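Local structure of ribonuclease P protein component 3 (Thermococcus kodakarensis KOD1, 3WYZ) at residues D17-A23 against T176-R182; A27-F31 against V185-L191; R72-R78 against D95-M101; A102-V107 against M129-V135. The protein is probably a protein subunit of ribonuclease P, the RNA-containing enzyme that matures tRNA by cleaving the 5' ends of tRNA precursors. All blocks are in the same frame, centred on the assembly; numbering follows the deposited sequence.

Interaction 1 (D17-A23 against T176-R182); sequences DVRDEEA and TSSAESR
This contact brings together the two outermost strands of a TIM-barrel-like fold, at their C-terminal ends. Residues 17-23 lead from the first strand, 14-18, into helix 21-30. Residues 176-182 run from the end of the last strand, 173-176, into a loop. The backbones run in the same direction. CA-CA distances are 4.8 Å for Asp17-Ser178, 4.9 Å for Val18-Ala179 and 5.0 Å for Arg19-Glu180. Arg19 N donates to Ala179 O at 2.8 Å. Thr176 OG1 accepts from Ser178 N at 3.3 Å, an ST turn, and bonds Glu15. Through OG, Ser178 (phi 53°, chi1 m) donates to Asp17 OD2 at 2.8 Å. Asp17 (t) also holds Arg19, with NE to OD1 at 3.1 Å and NH2 to OD2 at 2.8 Å. Asp17 OD1 bonds Thr37. The extended Arg19 (m, t, t) reaches on to Glu180, NH1 to OE2 at 3.3 Å. Lys39 pairs with Glu180 OE2. A glycerol, probably from crystallisation, hydrogen-bonds Arg19 NH1. Ala179 CB packs 4.3 Å from Ala23 CB. Asp20 is the N-cap of helix 21-30, OD2 accepting weakly from Ala23 N at 3.5 Å. Near the surface, Arg182 NE makes a weak, salt-bridged hydrogen bond to Glu22 OE1 at 3.0 Å.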
# COMPACT_ATOMS: atom_id res chain seq x y z
N ASP A 17 -2.19 -1.67 5.67
CA ASP A 17 -0.83 -1.24 5.96
C ASP A 17 -0.75 -0.43 7.26
O ASP A 17 -1.06 0.76 7.28
CB ASP A 17 -0.31 -0.44 4.76
CG ASP A 17 1.15 -0.06 4.87
OD1 ASP A 17 1.87 -0.64 5.71
OD2 ASP A 17 1.58 0.82 4.08
N VAL A 18 -0.37 -1.10 8.34
CA VAL A 18 0.01 -0.44 9.59
C VAL A 18 1.35 -1.02 10.04
O VAL A 18 1.60 -2.22 9.90
CB VAL A 18 -1.05 -0.62 10.70
CG1 VAL A 18 -2.31 0.14 10.36
CG2 VAL A 18 -1.39 -2.07 10.93
N ARG A 19 2.22 -0.17 10.58
CA ARG A 19 3.62 -0.53 10.79
C ARG A 19 4.09 -0.45 12.25
O ARG A 19 5.28 -0.59 12.52
CB ARG A 19 4.50 0.36 9.91
CG ARG A 19 4.23 0.20 8.43
CD ARG A 19 4.64 1.42 7.63
NE ARG A 19 4.21 1.31 6.24
CZ ARG A 19 4.53 2.18 5.28
NH1 ARG A 19 5.31 3.22 5.54
NH2 ARG A 19 4.08 1.98 4.04
N ASP A 20 3.15 -0.26 13.17
CA ASP A 20 3.45 -0.07 14.60
C ASP A 20 2.55 -0.96 15.47
O ASP A 20 1.38 -1.16 15.14
CB ASP A 20 3.26 1.41 14.96
CG ASP A 20 3.69 1.74 16.38
OD1 ASP A 20 4.90 1.64 16.68
OD2 ASP A 20 2.83 2.11 17.19
N GLU A 21 3.11 -1.48 16.56
CA GLU A 21 2.37 -2.34 17.50
C GLU A 21 1.09 -1.69 18.02
O GLU A 21 0.01 -2.26 17.90
CB GLU A 21 3.23 -2.70 18.71
CG GLU A 21 3.89 -4.06 18.65
CD GLU A 21 4.46 -4.50 19.99
OE1 GLU A 21 4.56 -3.67 20.92
OE2 GLU A 21 4.80 -5.70 20.12
N GLU A 22 1.24 -0.50 18.62
CA GLU A 22 0.10 0.20 19.21
C GLU A 22 -0.93 0.61 18.16
O GLU A 22 -2.13 0.62 18.42
CB GLU A 22 0.56 1.43 20.00
CG GLU A 22 1.37 1.11 21.24
CD GLU A 22 1.65 2.33 22.09
OE1 GLU A 22 0.71 3.13 22.30
OE2 GLU A 22 2.80 2.49 22.56
N ALA A 23 -0.44 0.98 16.98
CA ALA A 23 -1.30 1.31 15.85
C ALA A 23 -2.14 0.09 15.44
O ALA A 23 -3.34 0.22 15.18
CB ALA A 23 -0.46 1.79 14.66
N THR A 176 -5.12 3.36 2.60
CA THR A 176 -4.51 2.94 3.86
C THR A 176 -3.84 4.09 4.60
O THR A 176 -3.45 5.08 4.00
CB THR A 176 -3.49 1.79 3.64
OG1 THR A 176 -2.93 1.41 4.89
CG2 THR A 176 -2.38 2.21 2.68
N SER A 177 -3.73 3.95 5.91
CA SER A 177 -3.05 4.93 6.74
C SER A 177 -1.54 4.85 6.57
O SER A 177 -0.85 5.87 6.62
CB SER A 177 -3.41 4.74 8.22
OG SER A 177 -2.87 3.53 8.74
N SER A 178 -1.02 3.63 6.38
CA SER A 178 0.43 3.38 6.40
C SER A 178 1.01 3.95 7.69
O SER A 178 2.06 4.58 7.68
CB SER A 178 1.11 3.98 5.17
OG SER A 178 0.57 3.46 3.97
N ALA A 179 0.30 3.71 8.80
CA ALA A 179 0.60 4.35 10.08
C ALA A 179 1.87 3.79 10.70
O ALA A 179 2.07 2.58 10.74
CB ALA A 179 -0.56 4.19 11.04
N GLU A 180 2.74 4.70 11.15
CA GLU A 180 3.95 4.33 11.87
C GLU A 180 3.84 4.67 13.35
O GLU A 180 4.79 4.45 14.12
CB GLU A 180 5.17 5.00 11.23
CG GLU A 180 5.38 4.53 9.79
CD GLU A 180 6.71 4.93 9.19
OE1 GLU A 180 7.55 5.53 9.91
OE2 GLU A 180 6.92 4.64 7.99
N SER A 181 2.69 5.19 13.76
CA SER A 181 2.39 5.40 15.18
C SER A 181 0.88 5.33 15.39
O SER A 181 0.10 5.43 14.43
CB SER A 181 2.92 6.76 15.66
OG SER A 181 2.15 7.83 15.14
N ARG A 182 0.47 5.18 16.65
CA ARG A 182 -0.94 5.08 17.01
C ARG A 182 -1.75 6.32 16.59
O ARG A 182 -2.96 6.24 16.38
CB ARG A 182 -1.09 4.86 18.52
CG ARG A 182 -0.72 6.06 19.38
CD ARG A 182 -0.53 5.70 20.84
NE ARG A 182 -1.55 4.77 21.33
CZ ARG A 182 -2.80 5.11 21.65
NH1 ARG A 182 -3.22 6.36 21.54
NH2 ARG A 182 -3.64 4.17 22.08

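Interaction 2 (A27-F31 against V185-L191); sequences ASDWF and VRGPRDL
Trp30 and Phe31, at the end of helix 21-30, lean on Val185 and on the start of helix 188-198. Trp30 (chi1 m, chi2 -26°) brings CZ3 to 3.4 Å from Val185 CG1. Its CE3 lies 3.8 Å from Gly187 N, and its CB is 4.0 Å from Pro188 CD. Val185 is t, and its CG1 also meets Ala27 CB at 3.7 Å. The backbones come to 5.9 Å between Trp30 CA and Gly187 CA. This is an apolar join of the first and a late helix of the TIM-barrel-like fold. Phe31 has left the helix (phi/psi -117/150°). Its m rotamer with chi2 at 90° turns one ring face to Pro188, a CH-pi contact with Pro188 CG 4.1 Å from the ring centroid. Gly187 is the N-cap, and Leu191 N bonds Gly187 O at 3.0 Å in the first turn. Phe13 touches both Phe31 and Pro188, and Leu209 packs on Pro188 and Leu191. Phe31 CZ ends 3.5 Å from Leu191 CD1 and 3.3 Å from Arg186 O, the oxygen lying at the ring edge.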
# COMPACT_ATOMS: atom_id res chain seq x y z
N ALA A 27 -6.13 -0.12 15.62
CA ALA A 27 -6.86 -0.34 14.37
C ALA A 27 -7.73 -1.60 14.37
O ALA A 27 -8.74 -1.65 13.66
CB ALA A 27 -5.89 -0.39 13.20
N SER A 28 -7.36 -2.60 15.17
CA SER A 28 -8.11 -3.86 15.23
C SER A 28 -9.56 -3.69 15.74
O SER A 28 -10.41 -4.54 15.46
CB SER A 28 -7.37 -4.87 16.10
OG SER A 28 -7.24 -4.41 17.44
N ASP A 29 -9.83 -2.61 16.47
CA ASP A 29 -11.20 -2.28 16.88
C ASP A 29 -12.03 -1.72 15.73
O ASP A 29 -13.22 -2.01 15.62
CB ASP A 29 -11.19 -1.24 18.01
CG ASP A 29 -10.74 -1.80 19.34
OD1 ASP A 29 -10.67 -3.04 19.51
OD2 ASP A 29 -10.46 -0.98 20.24
N TRP A 30 -11.41 -0.89 14.89
CA TRP A 30 -12.13 -0.17 13.84
C TRP A 30 -12.25 -0.94 12.52
O TRP A 30 -13.16 -0.69 11.74
CB TRP A 30 -11.47 1.19 13.56
CG TRP A 30 -11.22 2.02 14.78
CD1 TRP A 30 -11.91 1.99 15.95
CD2 TRP A 30 -10.23 3.05 14.92
NE1 TRP A 30 -11.40 2.91 16.83
CE2 TRP A 30 -10.37 3.58 16.22
CE3 TRP A 30 -9.23 3.57 14.08
CZ2 TRP A 30 -9.55 4.61 16.71
CZ3 TRP A 30 -8.42 4.59 14.57
CH2 TRP A 30 -8.58 5.09 15.87
N PHE A 31 -11.32 -1.87 12.28
CA PHE A 31 -11.30 -2.63 11.02
C PHE A 31 -11.49 -4.12 11.29
O PHE A 31 -11.11 -4.63 12.34
CB PHE A 31 -9.99 -2.39 10.28
CG PHE A 31 -9.80 -0.97 9.83
CD1 PHE A 31 -9.18 -0.04 10.66
CD2 PHE A 31 -10.26 -0.56 8.59
CE1 PHE A 31 -9.01 1.27 10.26
CE2 PHE A 31 -10.10 0.76 8.18
CZ PHE A 31 -9.47 1.67 9.01
N VAL A 185 -3.27 6.34 12.78
CA VAL A 185 -4.37 5.43 12.45
C VAL A 185 -5.68 6.22 12.40
O VAL A 185 -6.00 6.95 13.32
CB VAL A 185 -4.50 4.30 13.49
CG1 VAL A 185 -5.59 3.32 13.11
CG2 VAL A 185 -3.17 3.56 13.64
N ARG A 186 -6.43 6.05 11.31
CA ARG A 186 -7.73 6.69 11.15
C ARG A 186 -8.78 5.64 10.81
O ARG A 186 -8.48 4.62 10.19
CB ARG A 186 -7.69 7.74 10.03
CG ARG A 186 -6.64 8.83 10.19
CD ARG A 186 -7.03 9.93 11.17
NE ARG A 186 -6.22 9.91 12.39
CZ ARG A 186 -6.69 9.84 13.64
NH1 ARG A 186 -5.83 9.82 14.66
NH2 ARG A 186 -8.00 9.80 13.90
N GLY A 187 -10.02 5.89 11.21
CA GLY A 187 -11.11 4.93 11.01
C GLY A 187 -11.54 4.82 9.56
O GLY A 187 -11.17 5.66 8.74
N PRO A 188 -12.33 3.78 9.23
CA PRO A 188 -12.80 3.56 7.86
C PRO A 188 -13.45 4.79 7.24
O PRO A 188 -13.17 5.10 6.09
CB PRO A 188 -13.84 2.44 8.02
CG PRO A 188 -13.48 1.74 9.28
CD PRO A 188 -12.87 2.78 10.17
N ARG A 189 -14.30 5.47 8.00
CA ARG A 189 -15.01 6.65 7.52
C ARG A 189 -14.05 7.77 7.11
O ARG A 189 -14.28 8.44 6.11
CB ARG A 189 -16.00 7.13 8.58
CG ARG A 189 -17.00 8.16 8.09
CD ARG A 189 -18.07 8.44 9.13
NE ARG A 189 -19.15 7.45 9.11
CZ ARG A 189 -19.25 6.39 9.91
NH1 ARG A 189 -18.33 6.12 10.83
NH2 ARG A 189 -20.30 5.57 9.78
N ASP A 190 -12.98 7.96 7.88
CA ASP A 190 -11.96 8.96 7.55
C ASP A 190 -11.13 8.55 6.34
O ASP A 190 -10.77 9.40 5.52
CB ASP A 190 -11.04 9.23 8.74
CG ASP A 190 -11.72 10.06 9.83
OD1 ASP A 190 -12.97 10.11 9.85
OD2 ASP A 190 -10.99 10.65 10.68
N LEU A 191 -10.80 7.26 6.23
CA LEU A 191 -10.05 6.78 5.08
C LEU A 191 -10.85 6.92 3.79
O LEU A 191 -10.29 7.20 2.74
CB LEU A 191 -9.61 5.32 5.28
CG LEU A 191 -8.58 5.05 6.38
CD1 LEU A 191 -8.19 3.59 6.34
CD2 LEU A 191 -7.34 5.93 6.24

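Interaction 3 (R72-R78 against D95-M101); sequences RKPSLIR and DMRINRM
Met101 lays its side chain along the first turn of helix 74-83. Its rotamer is t, p, t. Met101 CG sits 3.7 Å from Pro74 CB, 3.4 Å from Pro74 O and 4.1 Å from Ile77 CB. The methyl end passes over one face of the Arg78 guanidinium, with CE 3.2 Å from Arg78 NH2. The segments of the two helices, 74-78 and 96-101, run nearly parallel. Their axes approach to 9.5 Å and cross at -20°. The backbones are nearest where Pro74 CA lies 5.8 Å from Ile98 CA. At this point Pro74 CD is 4.1 Å from Ile98 CD1, and Pro74 CG is 4.2 Å from Arg97 CB. Ile98 (m, m) points its CD1 into the angle between Pro74 and Ile77. That atom lies 4.2 Å from Ile77 CD1 and 3.8 Å from Lys73 N. Ile77 points toward the partner helix, and both isoleucines also rest on Val91 of strand 88-92. The polar part is slight. Asp95 is the N-cap of helix 96-104. Arg72 NH1 is 3.8 Å from Asp95 OD2, a long salt bridge of charges alone, since the oxygen lies well out of the guanidinium plane. Parallel neighbouring helices, packed side by side over the strand between them in the chain, are typical of the outer layer of an alternating beta/alpha barrel.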
# COMPACT_ATOMS: atom_id res chain seq x y z
N ARG A 72 16.62 1.15 -3.89
CA ARG A 72 16.90 1.79 -5.18
C ARG A 72 17.59 0.80 -6.12
O ARG A 72 18.44 1.19 -6.92
CB ARG A 72 17.76 3.04 -4.99
CG ARG A 72 17.13 4.14 -4.15
CD ARG A 72 15.79 4.60 -4.73
NE ARG A 72 15.49 5.99 -4.39
CZ ARG A 72 15.98 7.05 -5.04
NH1 ARG A 72 16.81 6.90 -6.06
NH2 ARG A 72 15.63 8.27 -4.65
N LYS A 73 17.22 -0.47 -6.02
CA LYS A 73 17.79 -1.52 -6.86
C LYS A 73 16.69 -2.45 -7.35
O LYS A 73 16.23 -3.32 -6.60
CB LYS A 73 18.86 -2.30 -6.09
CG LYS A 73 20.09 -1.48 -5.76
CD LYS A 73 21.07 -2.24 -4.88
CE LYS A 73 22.22 -1.34 -4.45
NZ LYS A 73 23.26 -2.09 -3.69
N PRO A 74 16.25 -2.28 -8.61
CA PRO A 74 15.21 -3.10 -9.23
C PRO A 74 15.41 -4.62 -9.10
O PRO A 74 14.44 -5.35 -8.91
CB PRO A 74 15.28 -2.68 -10.70
CG PRO A 74 15.68 -1.25 -10.64
CD PRO A 74 16.64 -1.16 -9.49
N SER A 75 16.65 -5.07 -9.19
CA SER A 75 16.98 -6.50 -9.12
C SER A 75 16.53 -7.17 -7.81
O SER A 75 16.28 -8.37 -7.78
CB SER A 75 18.48 -6.71 -9.32
OG SER A 75 19.25 -5.90 -8.45
N LEU A 76 16.44 -6.39 -6.73
CA LEU A 76 16.01 -6.91 -5.43
C LEU A 76 14.52 -7.25 -5.39
O LEU A 76 14.12 -8.18 -4.70
CB LEU A 76 16.34 -5.91 -4.31
CG LEU A 76 17.80 -5.86 -3.82
CD1 LEU A 76 18.82 -5.78 -4.95
CD2 LEU A 76 17.97 -4.69 -2.88
N ILE A 77 13.71 -6.50 -6.14
CA ILE A 77 12.26 -6.74 -6.21
C ILE A 77 12.00 -8.10 -6.84
O ILE A 77 11.16 -8.86 -6.34
CB ILE A 77 11.51 -5.63 -7.00
CG1 ILE A 77 11.32 -4.37 -6.15
CG2 ILE A 77 10.13 -6.11 -7.44
CD1 ILE A 77 12.58 -3.62 -5.79
N ARG A 78 12.72 -8.41 -7.92
CA ARG A 78 12.59 -9.71 -8.59
C ARG A 78 13.10 -10.84 -7.69
O ARG A 78 12.49 -11.90 -7.62
CB ARG A 78 13.37 -9.72 -9.91
CG ARG A 78 12.93 -10.81 -10.87
CD ARG A 78 13.89 -10.99 -12.03
NE ARG A 78 14.09 -9.76 -12.80
CZ ARG A 78 15.13 -8.93 -12.68
NH1 ARG A 78 16.11 -9.15 -11.80
NH2 ARG A 78 15.19 -7.84 -13.44
N ASP A 95 10.59 6.20 -6.76
CA ASP A 95 11.58 6.12 -7.83
C ASP A 95 10.90 5.49 -9.04
O ASP A 95 10.17 4.50 -8.90
CB ASP A 95 12.79 5.30 -7.38
CG ASP A 95 13.91 5.25 -8.41
OD1 ASP A 95 13.89 6.02 -9.40
OD2 ASP A 95 14.84 4.44 -8.23
N MET A 96 11.13 6.06 -10.22
CA MET A 96 10.45 5.61 -11.43
C MET A 96 10.88 4.22 -11.89
O MET A 96 10.06 3.46 -12.40
CB MET A 96 10.63 6.63 -12.55
CG MET A 96 9.62 7.76 -12.51
SD MET A 96 7.91 7.19 -12.66
CE MET A 96 7.20 8.56 -13.57
N ARG A 97 12.17 3.90 -11.72
CA ARG A 97 12.67 2.55 -11.99
C ARG A 97 12.03 1.53 -11.04
O ARG A 97 11.73 0.40 -11.44
CB ARG A 97 14.19 2.49 -11.83
CG ARG A 97 14.96 3.22 -12.91
CD ARG A 97 16.46 2.94 -12.83
NE ARG A 97 17.18 3.55 -13.94
CZ ARG A 97 18.50 3.44 -14.15
NH1 ARG A 97 19.27 2.75 -13.31
NH2 ARG A 97 19.04 4.04 -15.20
N ILE A 98 11.83 1.94 -9.79
CA ILE A 98 11.22 1.09 -8.77
C ILE A 98 9.74 0.92 -9.04
O ILE A 98 9.23 -0.20 -9.00
CB ILE A 98 11.45 1.65 -7.35
CG1 ILE A 98 12.95 1.66 -7.02
CG2 ILE A 98 10.67 0.85 -6.31
CD1 ILE A 98 13.63 0.30 -7.05
N ASN A 99 9.06 2.03 -9.30
CA ASN A 99 7.64 1.99 -9.66
C ASN A 99 7.37 1.03 -10.81
O ASN A 99 6.43 0.25 -10.75
CB ASN A 99 7.13 3.39 -10.04
CG ASN A 99 7.00 4.32 -8.84
OD1 ASN A 99 7.36 3.96 -7.73
ND2 ASN A 99 6.49 5.52 -9.08
N ARG A 100 8.21 1.08 -11.85
CA ARG A 100 8.07 0.21 -13.01
C ARG A 100 8.37 -1.25 -12.68
O ARG A 100 7.61 -2.15 -13.06
CB ARG A 100 8.98 0.69 -14.15
CG ARG A 100 8.73 0.02 -15.49
CD ARG A 100 9.96 0.07 -16.40
NE ARG A 100 11.06 -0.73 -15.86
CZ ARG A 100 12.26 -0.86 -16.42
NH1 ARG A 100 12.56 -0.24 -17.56
NH2 ARG A 100 13.18 -1.62 -15.84
N MET A 101 9.47 -1.49 -11.97
CA MET A 101 9.90 -2.85 -11.64
C MET A 101 8.96 -3.54 -10.66
O MET A 101 8.80 -4.76 -10.71
CB MET A 101 11.32 -2.84 -11.07
CG MET A 101 11.92 -4.24 -10.88
SD MET A 101 12.03 -5.18 -12.42
CE MET A 101 12.64 -6.75 -11.81

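Interaction 4 (A102-V107 against M129-V135); sequences AIESGV and MAARRGV
Both segments end their helices in the same way, with a glycine at positive phi in a Schellman motif. Gly106 (phi/psi 70/43°) ends one helix, with Gly106 N bonded to Ile103 O at 3.1 Å and Val107 N weakly to Ala102 O at 3.4 Å. Gly134 (67/27°) ends the other, with Val135 N bonded to Ala130 O at 2.8 Å and Gly134 N weakly to Ala131 O at 3.3 Å. The two turns lie side by side and run the same way. CA-CA distances are 5.5 Å for Ile103-Ala130, 5.5 Å for Gly106-Arg133 and 5.9 Å for Val107-Val135. Ile103 (m, m) fills the gap between the helices. Its CG2 meets Met129 CB at 3.4 Å, and its CD1 meets Ala130 CB and Val135 CG1, each at 3.6 Å. Val135 (t) points toward the other segment, with CG2 3.3 Å from Val107 O and CG1 3.9 Å from Val107 CG1. Val107 in turn rests on Leu89 and Val91 of strand 88-92. At the outer side, Arg133 NE makes a weak hydrogen bond to Glu104 O at 3.3 Å. Glu104 CG is 4.1 Å from Met129 SD, while its carboxylate pairs with Arg100. Each turn leads toward the next parallel strand, 109-111 or 136-140, as expected of the helix-to-strand turns at the N-terminal end of a TIM-like barrel.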
# COMPACT_ATOMS: atom_id res chain seq x y z
N ALA A 102 8.36 -2.77 -9.76
CA ALA A 102 7.35 -3.30 -8.85
C ALA A 102 6.14 -3.81 -9.63
O ALA A 102 5.61 -4.88 -9.33
CB ALA A 102 6.93 -2.24 -7.85
N ILE A 103 5.72 -3.04 -10.63
CA ILE A 103 4.61 -3.41 -11.50
C ILE A 103 4.98 -4.63 -12.34
O ILE A 103 4.22 -5.60 -12.40
CB ILE A 103 4.20 -2.26 -12.45
CG1 ILE A 103 3.69 -1.04 -11.67
CG2 ILE A 103 3.16 -2.74 -13.47
CD1 ILE A 103 2.46 -1.29 -10.82
N GLU A 104 6.13 -4.55 -13.01
CA GLU A 104 6.59 -5.61 -13.92
C GLU A 104 6.71 -6.97 -13.23
O GLU A 104 6.36 -8.00 -13.81
CB GLU A 104 7.94 -5.23 -14.56
CG GLU A 104 7.82 -4.18 -15.67
CD GLU A 104 9.16 -3.68 -16.20
OE1 GLU A 104 10.17 -3.72 -15.46
OE2 GLU A 104 9.20 -3.23 -17.37
N SER A 105 7.18 -6.97 -11.98
CA SER A 105 7.39 -8.20 -11.23
C SER A 105 6.12 -8.83 -10.63
O SER A 105 6.20 -9.90 -10.03
CB SER A 105 8.40 -7.94 -10.11
OG SER A 105 9.61 -7.46 -10.67
N GLY A 106 4.97 -8.19 -10.80
CA GLY A 106 3.70 -8.75 -10.31
C GLY A 106 3.62 -8.75 -8.79
O GLY A 106 3.18 -9.72 -8.18
N VAL A 107 4.05 -7.65 -8.19
CA VAL A 107 4.03 -7.50 -6.75
C VAL A 107 2.58 -7.24 -6.29
O VAL A 107 1.74 -6.81 -7.09
CB VAL A 107 4.98 -6.35 -6.33
CG1 VAL A 107 4.28 -5.00 -6.28
CG2 VAL A 107 5.64 -6.66 -5.01
N MET A 129 0.24 -1.50 -17.39
CA MET A 129 0.96 -2.67 -16.90
C MET A 129 0.43 -3.16 -15.56
O MET A 129 0.37 -4.37 -15.32
CB MET A 129 2.45 -2.39 -16.78
CG MET A 129 3.17 -2.24 -18.11
SD MET A 129 4.96 -2.22 -17.89
CE MET A 129 5.19 -0.63 -17.09
N ALA A 130 0.03 -2.23 -14.69
CA ALA A 130 -0.52 -2.60 -13.38
C ALA A 130 -1.83 -3.39 -13.50
O ALA A 130 -2.07 -4.33 -12.73
CB ALA A 130 -0.73 -1.35 -12.53
N ALA A 131 -2.66 -3.02 -14.46
CA ALA A 131 -3.93 -3.71 -14.69
C ALA A 131 -3.68 -5.11 -15.27
O ALA A 131 -4.28 -6.09 -14.82
CB ALA A 131 -4.81 -2.89 -15.61
N ARG A 132 -2.78 -5.20 -16.25
CA ARG A 132 -2.46 -6.48 -16.88
C ARG A 132 -1.65 -7.40 -15.97
O ARG A 132 -1.67 -8.61 -16.16
CB ARG A 132 -1.69 -6.28 -18.19
CG ARG A 132 -2.35 -5.36 -19.21
CD ARG A 132 -3.81 -5.72 -19.46
NE ARG A 132 -3.97 -7.06 -20.03
CZ ARG A 132 -5.14 -7.56 -20.40
NH1 ARG A 132 -6.25 -6.84 -20.26
NH2 ARG A 132 -5.22 -8.79 -20.91
N ARG A 133 -0.94 -6.83 -14.99
CA ARG A 133 -0.19 -7.63 -14.01
C ARG A 133 -0.96 -7.81 -12.69
O ARG A 133 -0.50 -8.51 -11.80
CB ARG A 133 1.16 -6.98 -13.69
CG ARG A 133 2.09 -6.79 -14.88
CD ARG A 133 2.70 -8.08 -15.39
NE ARG A 133 3.97 -7.82 -16.08
CZ ARG A 133 4.10 -7.23 -17.27
NH1 ARG A 133 3.04 -6.79 -17.95
NH2 ARG A 133 5.31 -7.06 -17.80
N GLY A 134 -2.12 -7.17 -12.57
CA GLY A 134 -2.94 -7.25 -11.35
C GLY A 134 -2.32 -6.62 -10.11
O GLY A 134 -2.64 -7.03 -8.99
N VAL A 135 -1.46 -5.62 -10.30
CA VAL A 135 -0.75 -4.97 -9.19
C VAL A 135 -1.59 -3.82 -8.63
O VAL A 135 -1.95 -2.91 -9.36
CB VAL A 135 0.62 -4.44 -9.64
CG1 VAL A 135 1.33 -3.74 -8.49
CG2 VAL A 135 1.48 -5.57 -10.19

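How the interactions relate
The four contacts form two touching pairs. Interactions 1 and 2 share helix 21-30 and join the beginning of the chain to its late part. Val185 of interaction 2 packs on Ala23 and Ala179 of interaction 1. Interactions 3 and 4 share helix 96-104 and join helices close in sequence. Interaction 4 lies across the chain's centre from interactions 1 and 2. All four are partly buried: Asp17, Phe31, Ile77 and Ile103 are buried, while Glu22, Trp30, Arg72 and Arg133 lie at exposed edges. Interaction 1 alone has well-formed hydrogen bonds across it, together with a salt-bridge network. Interactions 2, 3 and 4 are mainly apolar, with only weak or long polar links across 3 and 4.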